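Local coordinates for uncharacterized protein (Leptotrichia buccalis, PDB 3T8K) that is of unknown function but folds as a stack of ankyrin-type alpha-hairpin repeats, an architecture that in other proteins usually serves protein-protein recognition, at residues Lys38-Tyr43 against Ile68-Lys73; Glu74-Phe79 against Ala109-Tyr114; Lys56-Leu61 against Thr94-Ile99; Glu131-Tyr136 against Lys166-Lys171. One frame throughout, in Å; residues are numbered along the deposited sequence.

Interaction 1. Residues Lys38-Tyr43 against Ile68-Lys73; sequences KSNILY and IKSRTK
Three side chains of 38-43 reach across to the loop 68-73, each by a different kind of touch. Nearest the tip of that loop, T72 lays its methyl over one face of the Y43 ring: CG2 sits 4.0 Å from the ring centroid and 30° off the normal, a CH-pi contact that comes closest at CE1. L42 and I68 cross obliquely, and their terminal methyls press together, L42 CD1 to I68 CD1 at 3.5 Å, a little tighter than ordinary van der Waals packing. Between these two apolar touches lies a polar bridge, in which N40 ND2 donates to a water at 3.0 Å and that water donates on to S70 O, also at 3.0 Å. The amide oxygen of N40 is modelled too close to S70 OG to be read chemically. In this ankyrin-type chain, 68-73 belongs to the long loop running from helix 51-63 to helix 79-85, and it passes alongside the short helix 41-45. The T72 hydroxyl, with OG1 between the backbone N and the carbonyl carbon (chi1 71°), accepts from E74 N and T76 N and so helps fix the rotation that directs CG2 at the tyrosine. L42 is backed by L61 and I62 of helix 51-63, and the far end of R71 turns off to a salt bridge with D106.

Interaction 2. Residues Glu74-Phe79 against Ala109-Tyr114; sequences EGTTLF and ALYKPY
Two neighbouring finger loops of the ankyrin-type stack meet here, the one before helix 79-85 and the one after helix 90-102, and water does most of the joining. One water is gripped three times: it donates to E74 O at 2.8 Å, accepts from K112 N at 2.8 Å and bonds to T76 OG1. A second links two carbonyls, donating to both G75 O and L110 O. Two more run from the T77 end, one from T77 OG1 to A109 O and one from T77 N to L110 O, where the last leg is the longest at 3.2 Å. Direct touches are few. The extended K112 chain lies along the E74 carbonyl, CD 3.2 Å from E74 O, and its NZ comes to 3.9 Å from G75 CA. At phi 92°, a CB on G75 would strike E74 O and that NZ. The T76 side chain meets the Y111 ring obliquely, OG1 3.5 Å from CD1, while P113 CD sits 3.6 Å above the centre of one face of that ring. Y111 also stacks with F80 and packs on N88 of the second subunit. T77 OG1 accepts a weak capping bond from F79 N at 3.3 Å. T77 to F80 thus appear to occupy the place of the TPLH motif that leads into a helix in ankyrin repeats.

Interaction 3. Residues Lys56-Leu61 against Thr94-Ile99; sequences KISMFL and TELCKI
S58 OG is held by one bond, to R54 O in the preceding turn of its own helix. With the hydroxyl turned back along helix 51-63, it is chiefly CB that S58 turns to its neighbour, 3.8 Å from L96 CD2. The rest of the contact is apolar and centres on M59, a selenomethionine. Its chain leaves the helix beside the backbone N and then bends twice, at chi2 (-69°) and chi3 (68°), so that the tip folds in between the two helices. The methyl CE presses on L96 CD2 at 3.3 Å, tighter than normal packing, and on I99 CD1 at 3.5 Å. I99 meets M59 tip to tip, its CD1 also 3.5 Å from SE, whereas L96 crosses the chain obliquely. L96 and I99, one turn apart, thus catch the end of a single side chain. The segment axes run 11.3 Å apart at 20°, almost parallel, a spacing that long side chains rather than close backbones must bridge. Behind 94-99 comes helix 129-140, where L135 touches T94 and C97. Such side-by-side, near-parallel stacking of helices from neighbouring alpha-hairpins is characteristic of alpha-hairpin stacks such as the ankyrin-repeat fold.

Interaction 4. Residues Glu131-Tyr136 against Lys166-Lys171; sequences EMIPLY and KPIALK
The bump here is the Y136 ring, and the hollow it fills lies against the first turn of helix 167-180, at the C-terminal end of the ankyrin-type stack. CG leaves the backbone beside the N, chi1 -75°, and carries the ring across to the other helix. It is sandwiched: M132 CB, from the preceding turn of its own helix, lies 3.5 Å above one face toward the rim, and A169 CA lies over the opposite face. The methyl of A169 fits closely against the phenol end, its CB 3.6 Å from CZ and 3.5 Å from OH of Y136. I168 crosses the tyrosine at about a right angle, placing CG2 4.2 Å from CD2, and the same methyl reaches loosely to I133 CG1 at 4.5 Å. The segment axes are 10.7 Å apart and cross at -24°; the chain 131-136 is kinked where the N of P134 and of L135 lack a bond to the turn before. E129 ties ring and helix together, its OE2 bonded to both Y136 OH and A169 N, its OE1 to I168 N. The carboxylate thus sits at the N-terminal end of helix 167-180, where the helix dipole would probably stabilise its charge. K166, the N-cap residue, bends its chain past the hydroxyl and binds Y125 O through NZ; a water accepts from that NZ at 2.8 Å and donates to Y136 OH at 2.9 Å.

In the fold
Interactions 1 and 2 sit on the finger-loop side of the stack and share the loop before helix 79-85, with L78 packing back on L42 and Y43. Interactions 3 and 4 join neighbouring helices and touch through helices 90-102 and 129-140. Interaction 3 has its centre about 10 Å from the chain's centre and is essentially apolar across its gap; interaction 4, about 17 Å out, centre to centre, is nevertheless the buried one and adds water to its packing. Chemistry follows place: the loops of interaction 2 are bridged chiefly by water, interaction 1 mixes water with methyl contacts, and the helices meet through side-chain bulk. Interactions 1 and 4 lie on opposite sides of the chain's centre.

Interaction 1. Residues Lys38-Tyr43 against Ile68-Lys73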
loop_
_atom_site.group_PDB
_atom_site.type_symbol
_atom_site.label_atom_id
_atom_site.label_comp_id
_atom_site.label_asym_id
_atom_site.label_seq_id
_atom_site.Cartn_x
_atom_site.Cartn_y
_atom_site.Cartn_z
ATOM N N LYS A 38 8.474 21.317 8.175
ATOM C CA LYS A 38 8.933 20.636 9.386
ATOM C C LYS A 38 8.100 19.403 9.758
ATOM O O LYS A 38 8.437 18.682 10.695
ATOM C CB LYS A 38 8.956 21.612 10.560
ATOM C CG LYS A 38 9.991 22.712 10.443
ATOM C CD LYS A 38 9.650 23.829 11.417
ATOM C CE LYS A 38 10.810 24.784 11.645
ATOM N NZ LYS A 38 10.421 25.856 12.612
ATOM N N SER A 39 7.014 19.164 9.032
ATOM C CA SER A 39 6.158 18.018 9.316
ATOM C C SER A 39 6.714 16.779 8.636
ATOM O O SER A 39 7.725 16.838 7.938
ATOM C CB SER A 39 4.736 18.267 8.816
ATOM O OG SER A 39 4.696 18.273 7.395
ATOM N N ASN A 40 6.039 15.651 8.832
ATOM C CA ASN A 40 6.395 14.436 8.110
ATOM C C ASN A 40 5.653 14.345 6.774
ATOM O O ASN A 40 5.248 13.262 6.341
ATOM C CB ASN A 40 6.143 13.185 8.958
ATOM C CG ASN A 40 7.112 12.062 8.619
ATOM O OD1 ASN A 40 8.154 12.311 8.019
ATOM N ND2 ASN A 40 6.773 10.828 8.989
ATOM N N ILE A 41 5.488 15.496 6.124
ATOM C CA ILE A 41 4.789 15.574 4.845
ATOM C C ILE A 41 5.329 14.584 3.790
ATOM O O ILE A 41 4.557 14.026 3.012
ATOM C CB ILE A 41 4.814 17.036 4.296
ATOM C CG1 ILE A 41 3.973 17.152 3.021
ATOM C CG2 ILE A 41 6.254 17.483 4.029
ATOM C CD1 ILE A 41 2.505 16.880 3.220
ATOM N N LEU A 42 6.640 14.355 3.767
ATOM C CA LEU A 42 7.226 13.424 2.785
ATOM C C LEU A 42 6.661 12.015 2.898
ATOM O O LEU A 42 6.564 11.295 1.897
ATOM C CB LEU A 42 8.752 13.384 2.887
ATOM C CG LEU A 42 9.449 14.589 2.275
ATOM C CD1 LEU A 42 10.924 14.608 2.646
ATOM C CD2 LEU A 42 9.246 14.599 0.756
ATOM N N TYR A 43 6.286 11.614 4.108
ATOM C CA TYR A 43 5.650 10.313 4.275
ATOM C C TYR A 43 4.349 10.238 3.468
ATOM O O TYR A 43 4.090 9.244 2.799
ATOM C CB TYR A 43 5.404 9.991 5.752
ATOM C CG TYR A 43 5.249 8.502 6.004
ATOM C CD1 TYR A 43 6.303 7.751 6.508
ATOM C CD2 TYR A 43 4.064 7.852 5.711
ATOM C CE1 TYR A 43 6.172 6.379 6.726
ATOM C CE2 TYR A 43 3.919 6.482 5.929
ATOM C CZ TYR A 43 4.975 5.753 6.432
ATOM O OH TYR A 43 4.836 4.393 6.638
ATOM N N ILE A 68 13.852 14.934 6.371
ATOM C CA ILE A 68 14.222 13.669 5.733
ATOM C C ILE A 68 14.404 12.561 6.766
ATOM O O ILE A 68 14.306 11.373 6.451
ATOM C CB ILE A 68 15.543 13.831 4.942
ATOM C CG1 ILE A 68 15.340 14.750 3.740
ATOM C CG2 ILE A 68 16.078 12.483 4.484
ATOM C CD1 ILE A 68 14.383 14.192 2.712
ATOM N N LYS A 69 14.660 12.964 8.006
ATOM C CA LYS A 69 15.007 12.030 9.069
ATOM C C LYS A 69 13.831 11.742 9.998
ATOM O O LYS A 69 14.006 11.211 11.092
ATOM C CB LYS A 69 16.183 12.585 9.876
ATOM C CG LYS A 69 17.438 12.818 9.058
ATOM C CD LYS A 69 18.563 13.323 9.944
ATOM C CE LYS A 69 19.820 13.598 9.143
ATOM N NZ LYS A 69 20.929 14.092 10.007
ATOM N N SER A 70 12.632 12.087 9.553
ATOM C CA SER A 70 11.441 11.947 10.378
ATOM C C SER A 70 10.982 10.498 10.493
ATOM O O SER A 70 11.256 9.672 9.615
ATOM C CB SER A 70 10.308 12.799 9.812
ATOM O OG SER A 70 10.084 12.482 8.447
ATOM N N ARG A 71 10.278 10.197 11.580
ATOM C CA ARG A 71 9.760 8.857 11.793
ATOM C C ARG A 71 8.328 8.897 12.280
ATOM O O ARG A 71 7.914 9.842 12.948
ATOM C CB ARG A 71 10.630 8.102 12.788
ATOM C CG ARG A 71 12.054 7.929 12.313
ATOM C CD ARG A 71 12.808 6.985 13.208
ATOM N NE ARG A 71 14.211 6.890 12.833
ATOM C CZ ARG A 71 14.956 5.813 13.035
ATOM N NH1 ARG A 71 14.418 4.734 13.589
ATOM N NH2 ARG A 71 16.229 5.808 12.667
ATOM N N THR A 72 7.569 7.866 11.930
ATOM C CA THR A 72 6.208 7.734 12.413
ATOM C C THR A 72 6.255 7.420 13.903
ATOM O O THR A 72 7.333 7.249 14.465
ATOM C CB THR A 72 5.450 6.626 11.651
ATOM O OG1 THR A 72 5.950 5.336 12.031
ATOM C CG2 THR A 72 5.606 6.818 10.144
ATOM N N LYS A 73 5.095 7.355 14.548
ATOM C CA LYS A 73 5.057 7.058 15.981
ATOM C C LYS A 73 5.552 5.639 16.262
ATOM O O LYS A 73 5.957 5.325 17.384
ATOM C CB LYS A 73 3.651 7.264 16.560
ATOM C CG LYS A 73 2.609 6.276 16.061
ATOM C CD LYS A 73 1.266 6.491 16.752
ATOM C CE LYS A 73 0.319 5.323 16.506
ATOM N NZ LYS A 73 -1.078 5.611 16.953
HETATM O O HOH W 1 8.803 8.663 8.292
#

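Interaction 2. Residues Glu74-Phe79 against Ala109-Tyr114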
loop_
_atom_site.group_PDB
_atom_site.type_symbol
_atom_site.label_atom_id
_atom_site.label_comp_id
_atom_site.label_asym_id
_atom_site.label_seq_id
_atom_site.Cartn_x
_atom_site.Cartn_y
_atom_site.Cartn_z
ATOM N N GLU A 74 5.532 4.791 15.233
ATOM C CA GLU A 74 6.031 3.424 15.363
ATOM C C GLU A 74 7.484 3.302 14.926
ATOM O O GLU A 74 8.038 2.201 14.897
ATOM C CB GLU A 74 5.180 2.441 14.559
ATOM C CG GLU A 74 3.700 2.520 14.836
ATOM C CD GLU A 74 2.935 3.044 13.643
ATOM O OE1 GLU A 74 2.940 4.278 13.426
ATOM O OE2 GLU A 74 2.342 2.216 12.915
ATOM N N GLY A 75 8.099 4.428 14.584
ATOM C CA GLY A 75 9.519 4.448 14.270
ATOM C C GLY A 75 9.867 4.259 12.809
ATOM O O GLY A 75 11.030 4.072 12.469
ATOM N N THR A 76 8.868 4.307 11.938
ATOM C CA THR A 76 9.090 4.017 10.524
ATOM C C THR A 76 9.702 5.197 9.773
ATOM O O THR A 76 9.181 6.313 9.829
ATOM C CB THR A 76 7.775 3.631 9.850
ATOM O OG1 THR A 76 7.102 2.644 10.645
ATOM C CG2 THR A 76 8.035 3.090 8.460
ATOM N N THR A 77 10.805 4.941 9.066
ATOM C CA THR A 77 11.452 5.963 8.241
ATOM C C THR A 77 10.761 6.146 6.895
ATOM O O THR A 77 9.870 5.374 6.530
ATOM C CB THR A 77 12.907 5.600 7.941
ATOM O OG1 THR A 77 12.927 4.414 7.140
ATOM C CG2 THR A 77 13.677 5.360 9.222
ATOM N N LEU A 78 11.188 7.167 6.154
ATOM C CA LEU A 78 10.629 7.441 4.839
ATOM C C LEU A 78 10.868 6.285 3.879
ATOM O O LEU A 78 10.165 6.149 2.881
ATOM C CB LEU A 78 11.233 8.722 4.258
ATOM C CG LEU A 78 10.874 9.984 5.053
ATOM C CD1 LEU A 78 11.421 11.188 4.337
ATOM C CD2 LEU A 78 9.371 10.094 5.224
ATOM N N PHE A 79 11.855 5.448 4.175
ATOM C CA PHE A 79 12.167 4.357 3.253
ATOM C C PHE A 79 11.001 3.386 3.046
ATOM O O PHE A 79 10.886 2.775 1.985
ATOM C CB PHE A 79 13.419 3.600 3.702
ATOM C CG PHE A 79 14.688 4.375 3.533
ATOM C CD1 PHE A 79 15.190 4.636 2.263
ATOM C CD2 PHE A 79 15.385 4.835 4.637
ATOM C CE1 PHE A 79 16.370 5.343 2.094
ATOM C CE2 PHE A 79 16.565 5.547 4.482
ATOM C CZ PHE A 79 17.062 5.804 3.203
ATOM N N ALA A 109 17.177 0.729 10.105
ATOM C CA ALA A 109 16.077 0.499 11.036
ATOM C C ALA A 109 15.015 -0.408 10.435
ATOM O O ALA A 109 14.673 -0.284 9.259
ATOM C CB ALA A 109 15.460 1.835 11.454
ATOM N N LEU A 110 14.491 -1.319 11.251
ATOM C CA LEU A 110 13.432 -2.214 10.825
ATOM C C LEU A 110 12.109 -1.496 10.713
ATOM O O LEU A 110 11.949 -0.384 11.219
ATOM C CB LEU A 110 13.284 -3.366 11.818
ATOM C CG LEU A 110 14.534 -4.232 11.922
ATOM C CD1 LEU A 110 14.259 -5.478 12.755
ATOM C CD2 LEU A 110 15.007 -4.594 10.533
ATOM N N TYR A 111 11.166 -2.118 10.019
ATOM C CA TYR A 111 9.785 -1.668 10.076
ATOM C C TYR A 111 9.249 -2.464 11.249
ATOM O O TYR A 111 9.067 -3.676 11.150
ATOM C CB TYR A 111 9.036 -2.008 8.781
ATOM C CG TYR A 111 7.539 -1.757 8.857
ATOM C CD1 TYR A 111 7.042 -0.465 8.980
ATOM C CD2 TYR A 111 6.630 -2.806 8.796
ATOM C CE1 TYR A 111 5.685 -0.224 9.046
ATOM C CE2 TYR A 111 5.255 -2.571 8.873
ATOM C CZ TYR A 111 4.796 -1.280 8.998
ATOM O OH TYR A 111 3.440 -1.016 9.071
ATOM N N LYS A 112 9.044 -1.798 12.381
ATOM C CA LYS A 112 8.757 -2.505 13.635
ATOM C C LYS A 112 7.510 -3.410 13.660
ATOM O O LYS A 112 7.588 -4.545 14.120
ATOM C CB LYS A 112 8.753 -1.531 14.822
ATOM C CG LYS A 112 10.152 -1.072 15.204
ATOM C CD LYS A 112 10.127 0.129 16.134
ATOM C CE LYS A 112 11.503 0.791 16.193
ATOM N NZ LYS A 112 11.438 2.184 16.727
ATOM N N PRO A 113 6.367 -2.922 13.159
ATOM C CA PRO A 113 5.145 -3.725 13.293
ATOM C C PRO A 113 5.286 -5.168 12.801
ATOM O O PRO A 113 4.637 -6.061 13.349
ATOM C CB PRO A 113 4.130 -2.945 12.449
ATOM C CG PRO A 113 4.577 -1.530 12.589
ATOM C CD PRO A 113 6.089 -1.604 12.559
ATOM N N TYR A 114 6.138 -5.397 11.807
ATOM C CA TYR A 114 6.327 -6.739 11.263
ATOM C C TYR A 114 7.767 -7.220 11.442
ATOM O O TYR A 114 8.108 -8.334 11.055
ATOM C CB TYR A 114 5.948 -6.763 9.782
ATOM C CG TYR A 114 4.457 -6.737 9.508
ATOM C CD1 TYR A 114 3.539 -7.148 10.468
ATOM C CD2 TYR A 114 3.968 -6.299 8.283
ATOM C CE1 TYR A 114 2.170 -7.143 10.208
ATOM C CE2 TYR A 114 2.605 -6.283 8.017
ATOM C CZ TYR A 114 1.715 -6.707 8.975
ATOM O OH TYR A 114 0.368 -6.689 8.695
HETATM O O HOH W 2 8.665 0.986 12.456
HETATM O O HOH W 3 12.180 1.558 13.177
HETATM O O HOH W 4 14.549 2.142 7.922
HETATM O O HOH W 5 11.741 2.124 9.242
#

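Interaction 3. Residues Lys56-Leu61 against Thr94-Ile99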
loop_
_atom_site.group_PDB
_atom_site.type_symbol
_atom_site.label_atom_id
_atom_site.label_comp_id
_atom_site.label_asym_id
_atom_site.label_seq_id
_atom_site.Cartn_x
_atom_site.Cartn_y
_atom_site.Cartn_z
ATOM N N LYS A 56 8.049 14.401 -8.501
ATOM C CA LYS A 56 8.140 15.859 -8.625
ATOM C C LYS A 56 7.877 16.562 -7.291
ATOM O O LYS A 56 8.599 17.488 -6.913
ATOM C CB LYS A 56 7.172 16.379 -9.692
ATOM C CG LYS A 56 7.601 16.086 -11.118
ATOM C CD LYS A 56 6.537 16.519 -12.112
ATOM C CE LYS A 56 6.984 16.263 -13.547
ATOM N NZ LYS A 56 5.964 16.727 -14.532
ATOM N N ILE A 57 6.841 16.123 -6.581
ATOM C CA ILE A 57 6.522 16.709 -5.278
ATOM C C ILE A 57 7.617 16.398 -4.264
ATOM O O ILE A 57 7.955 17.232 -3.421
ATOM C CB ILE A 57 5.168 16.190 -4.736
ATOM C CG1 ILE A 57 4.045 16.537 -5.716
ATOM C CG2 ILE A 57 4.891 16.750 -3.348
ATOM C CD1 ILE A 57 2.712 15.885 -5.391
ATOM N N SER A 58 8.167 15.184 -4.333
ATOM C CA SER A 58 9.215 14.800 -3.397
ATOM C C SER A 58 10.443 15.672 -3.585
ATOM O O SER A 58 11.007 16.185 -2.617
ATOM C CB SER A 58 9.603 13.326 -3.567
ATOM O OG SER A 58 8.646 12.476 -2.962
HETATM N N MSE A 59 10.862 15.820 -4.839
HETATM C CA MSE A 59 12.029 16.637 -5.164
HETATM C C MSE A 59 11.824 18.097 -4.790
HETATM O O MSE A 59 12.745 18.763 -4.320
HETATM C CB MSE A 59 12.367 16.516 -6.644
HETATM C CG MSE A 59 12.753 15.108 -7.056
HETATM SE SE MSE A 59 14.474 14.520 -6.306
HETATM C CE MSE A 59 14.067 14.397 -4.413
ATOM N N PHE A 60 10.612 18.591 -5.002
ATOM C CA PHE A 60 10.297 19.967 -4.648
ATOM C C PHE A 60 10.487 20.187 -3.147
ATOM O O PHE A 60 11.169 21.124 -2.730
ATOM C CB PHE A 60 8.871 20.308 -5.072
ATOM C CG PHE A 60 8.396 21.659 -4.587
ATOM C CD1 PHE A 60 8.579 22.791 -5.363
ATOM C CD2 PHE A 60 7.772 21.787 -3.359
ATOM C CE1 PHE A 60 8.141 24.037 -4.924
ATOM C CE2 PHE A 60 7.330 23.028 -2.910
ATOM C CZ PHE A 60 7.518 24.156 -3.695
ATOM N N LEU A 61 9.893 19.311 -2.344
ATOM C CA LEU A 61 9.966 19.416 -0.886
ATOM C C LEU A 61 11.365 19.198 -0.349
ATOM O O LEU A 61 11.818 19.931 0.523
ATOM C CB LEU A 61 9.011 18.423 -0.220
ATOM C CG LEU A 61 7.539 18.817 -0.352
ATOM C CD1 LEU A 61 6.633 17.708 0.141
ATOM C CD2 LEU A 61 7.269 20.118 0.395
ATOM N N THR A 94 15.005 4.806 -7.127
ATOM C CA THR A 94 16.432 4.722 -6.871
ATOM C C THR A 94 16.997 6.091 -6.523
ATOM O O THR A 94 17.712 6.244 -5.535
ATOM C CB THR A 94 17.173 4.159 -8.081
ATOM O OG1 THR A 94 16.655 2.856 -8.373
ATOM C CG2 THR A 94 18.666 4.053 -7.795
ATOM N N GLU A 95 16.669 7.077 -7.355
ATOM C CA GLU A 95 17.082 8.463 -7.147
ATOM C C GLU A 95 16.682 8.982 -5.765
ATOM O O GLU A 95 17.492 9.594 -5.061
ATOM C CB GLU A 95 16.483 9.353 -8.237
ATOM C CG GLU A 95 17.515 10.081 -9.075
ATOM C CD GLU A 95 18.351 11.041 -8.257
ATOM O OE1 GLU A 95 17.787 12.029 -7.746
ATOM O OE2 GLU A 95 19.570 10.804 -8.120
ATOM N N LEU A 96 15.429 8.748 -5.381
ATOM C CA LEU A 96 14.944 9.177 -4.073
ATOM C C LEU A 96 15.679 8.452 -2.935
ATOM O O LEU A 96 16.019 9.068 -1.918
ATOM C CB LEU A 96 13.427 8.980 -3.951
ATOM C CG LEU A 96 12.557 9.925 -4.786
ATOM C CD1 LEU A 96 11.076 9.545 -4.697
ATOM C CD2 LEU A 96 12.760 11.353 -4.333
ATOM N N CYS A 97 15.915 7.152 -3.095
ATOM C CA CYS A 97 16.707 6.419 -2.103
ATOM C C CYS A 97 18.105 7.026 -1.961
ATOM O O CYS A 97 18.579 7.251 -0.851
ATOM C CB CYS A 97 16.806 4.925 -2.444
ATOM S SG CYS A 97 17.787 3.927 -1.253
ATOM N N LYS A 98 18.769 7.292 -3.085
ATOM C CA LYS A 98 20.087 7.909 -3.044
ATOM C C LYS A 98 20.073 9.221 -2.255
ATOM O O LYS A 98 20.958 9.487 -1.442
ATOM C CB LYS A 98 20.599 8.172 -4.464
ATOM C CG LYS A 98 21.932 8.895 -4.532
ATOM C CD LYS A 98 22.513 8.819 -5.943
ATOM C CE LYS A 98 22.344 10.117 -6.698
ATOM N NZ LYS A 98 23.519 11.022 -6.511
ATOM N N ILE A 99 19.074 10.050 -2.516
ATOM C CA ILE A 99 18.997 11.357 -1.874
ATOM C C ILE A 99 18.708 11.226 -0.382
ATOM O O ILE A 99 19.288 11.944 0.435
ATOM C CB ILE A 99 17.938 12.238 -2.551
ATOM C CG1 ILE A 99 18.398 12.601 -3.967
ATOM C CG2 ILE A 99 17.683 13.499 -1.740
ATOM C CD1 ILE A 99 17.311 13.246 -4.786
#

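Interaction 4. Residues Glu131-Tyr136 against Lys166-Lys171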
loop_
_atom_site.group_PDB
_atom_site.type_symbol
_atom_site.label_atom_id
_atom_site.label_comp_id
_atom_site.label_asym_id
_atom_site.label_seq_id
_atom_site.Cartn_x
_atom_site.Cartn_y
_atom_site.Cartn_z
ATOM N N GLU A 131 18.033 -3.884 -13.850
ATOM C CA GLU A 131 17.544 -2.544 -13.527
ATOM C C GLU A 131 17.647 -2.227 -12.036
ATOM O O GLU A 131 17.693 -1.053 -11.652
ATOM C CB GLU A 131 16.106 -2.370 -14.012
ATOM C CG GLU A 131 15.967 -2.328 -15.524
ATOM C CD GLU A 131 14.520 -2.320 -15.978
ATOM O OE1 GLU A 131 13.745 -1.456 -15.507
ATOM O OE2 GLU A 131 14.156 -3.185 -16.804
HETATM N N MSE A 132 17.691 -3.265 -11.203
HETATM C CA MSE A 132 17.708 -3.086 -9.747
HETATM C C MSE A 132 19.121 -2.829 -9.215
HETATM O O MSE A 132 19.297 -2.444 -8.068
HETATM C CB MSE A 132 17.138 -4.331 -9.040
HETATM C CG MSE A 132 15.699 -4.697 -9.399
HETATM SE SE MSE A 132 14.482 -3.316 -8.806
HETATM C CE MSE A 132 14.807 -3.473 -6.898
ATOM N N ILE A 133 20.133 -3.071 -10.036
ATOM C CA ILE A 133 21.511 -3.010 -9.552
ATOM C C ILE A 133 21.911 -1.677 -8.899
ATOM O O ILE A 133 22.492 -1.677 -7.819
ATOM C CB ILE A 133 22.528 -3.431 -10.637
ATOM C CG1 ILE A 133 22.411 -4.931 -10.896
ATOM C CG2 ILE A 133 23.945 -3.085 -10.205
ATOM C CD1 ILE A 133 23.308 -5.424 -11.990
ATOM N N PRO A 134 21.594 -0.542 -9.541
ATOM C CA PRO A 134 21.938 0.720 -8.877
ATOM C C PRO A 134 21.327 0.809 -7.479
ATOM O O PRO A 134 22.029 1.174 -6.533
ATOM C CB PRO A 134 21.339 1.777 -9.808
ATOM C CG PRO A 134 21.336 1.116 -11.153
ATOM C CD PRO A 134 20.989 -0.322 -10.866
ATOM N N LEU A 135 20.046 0.468 -7.349
ATOM C CA LEU A 135 19.392 0.475 -6.044
ATOM C C LEU A 135 20.038 -0.527 -5.084
ATOM O O LEU A 135 20.271 -0.210 -3.923
ATOM C CB LEU A 135 17.878 0.229 -6.177
ATOM C CG LEU A 135 17.086 0.115 -4.878
ATOM C CD1 LEU A 135 17.245 1.396 -4.055
ATOM C CD2 LEU A 135 15.598 -0.164 -5.147
ATOM N N TYR A 136 20.336 -1.734 -5.570
ATOM C CA TYR A 136 21.001 -2.750 -4.756
ATOM C C TYR A 136 22.336 -2.227 -4.207
ATOM O O TYR A 136 22.675 -2.440 -3.041
ATOM C CB TYR A 136 21.266 -4.014 -5.582
ATOM C CG TYR A 136 20.072 -4.903 -5.872
ATOM C CD1 TYR A 136 18.894 -4.815 -5.140
ATOM C CD2 TYR A 136 20.142 -5.863 -6.877
ATOM C CE1 TYR A 136 17.816 -5.650 -5.413
ATOM C CE2 TYR A 136 19.076 -6.695 -7.155
ATOM C CZ TYR A 136 17.921 -6.591 -6.424
ATOM O OH TYR A 136 16.869 -7.425 -6.715
ATOM N N LYS A 166 15.309 -13.965 -7.345
ATOM C CA LYS A 166 16.185 -12.796 -7.387
ATOM C C LYS A 166 17.631 -13.193 -7.093
ATOM O O LYS A 166 18.171 -12.836 -6.049
ATOM C CB LYS A 166 15.737 -11.764 -6.351
ATOM C CG LYS A 166 14.293 -11.313 -6.485
ATOM C CD LYS A 166 14.079 -10.574 -7.788
ATOM C CE LYS A 166 12.745 -9.837 -7.810
ATOM N NZ LYS A 166 12.787 -8.798 -8.870
ATOM N N PRO A 167 18.264 -13.933 -8.013
ATOM C CA PRO A 167 19.612 -14.458 -7.763
ATOM C C PRO A 167 20.646 -13.362 -7.513
ATOM O O PRO A 167 21.591 -13.573 -6.747
ATOM C CB PRO A 167 19.934 -15.221 -9.054
ATOM C CG PRO A 167 19.023 -14.620 -10.087
ATOM C CD PRO A 167 17.762 -14.316 -9.342
ATOM N N ILE A 168 20.478 -12.207 -8.148
ATOM C CA ILE A 168 21.442 -11.124 -7.971
ATOM C C ILE A 168 21.365 -10.563 -6.552
ATOM O O ILE A 168 22.384 -10.380 -5.888
ATOM C CB ILE A 168 21.248 -9.992 -9.008
ATOM C CG1 ILE A 168 21.387 -10.544 -10.429
ATOM C CG2 ILE A 168 22.265 -8.885 -8.783
ATOM C CD1 ILE A 168 21.331 -9.487 -11.517
ATOM N N ALA A 169 20.152 -10.298 -6.082
ATOM C CA ALA A 169 19.972 -9.829 -4.714
ATOM C C ALA A 169 20.524 -10.863 -3.729
ATOM O O ALA A 169 21.111 -10.507 -2.708
ATOM C CB ALA A 169 18.502 -9.556 -4.435
ATOM N N LEU A 170 20.336 -12.142 -4.036
ATOM C CA LEU A 170 20.752 -13.196 -3.115
ATOM C C LEU A 170 22.268 -13.209 -2.994
ATOM O O LEU A 170 22.814 -13.288 -1.898
ATOM C CB LEU A 170 20.257 -14.570 -3.580
ATOM C CG LEU A 170 20.727 -15.713 -2.679
ATOM C CD1 LEU A 170 20.117 -15.558 -1.292
ATOM C CD2 LEU A 170 20.373 -17.070 -3.278
ATOM N N LYS A 171 22.935 -13.136 -4.140
ATOM C CA LYS A 171 24.393 -13.111 -4.199
ATOM C C LYS A 171 24.943 -11.914 -3.434
ATOM O O LYS A 171 25.892 -12.033 -2.665
ATOM C CB LYS A 171 24.855 -13.060 -5.654
ATOM C CG LYS A 171 26.372 -12.971 -5.838
ATOM C CD LYS A 171 27.097 -13.975 -4.961
ATOM C CE LYS A 171 28.607 -13.773 -5.028
ATOM N NZ LYS A 171 29.292 -14.515 -3.940
HETATM O O HOH W 6 14.040 -6.968 -7.120
#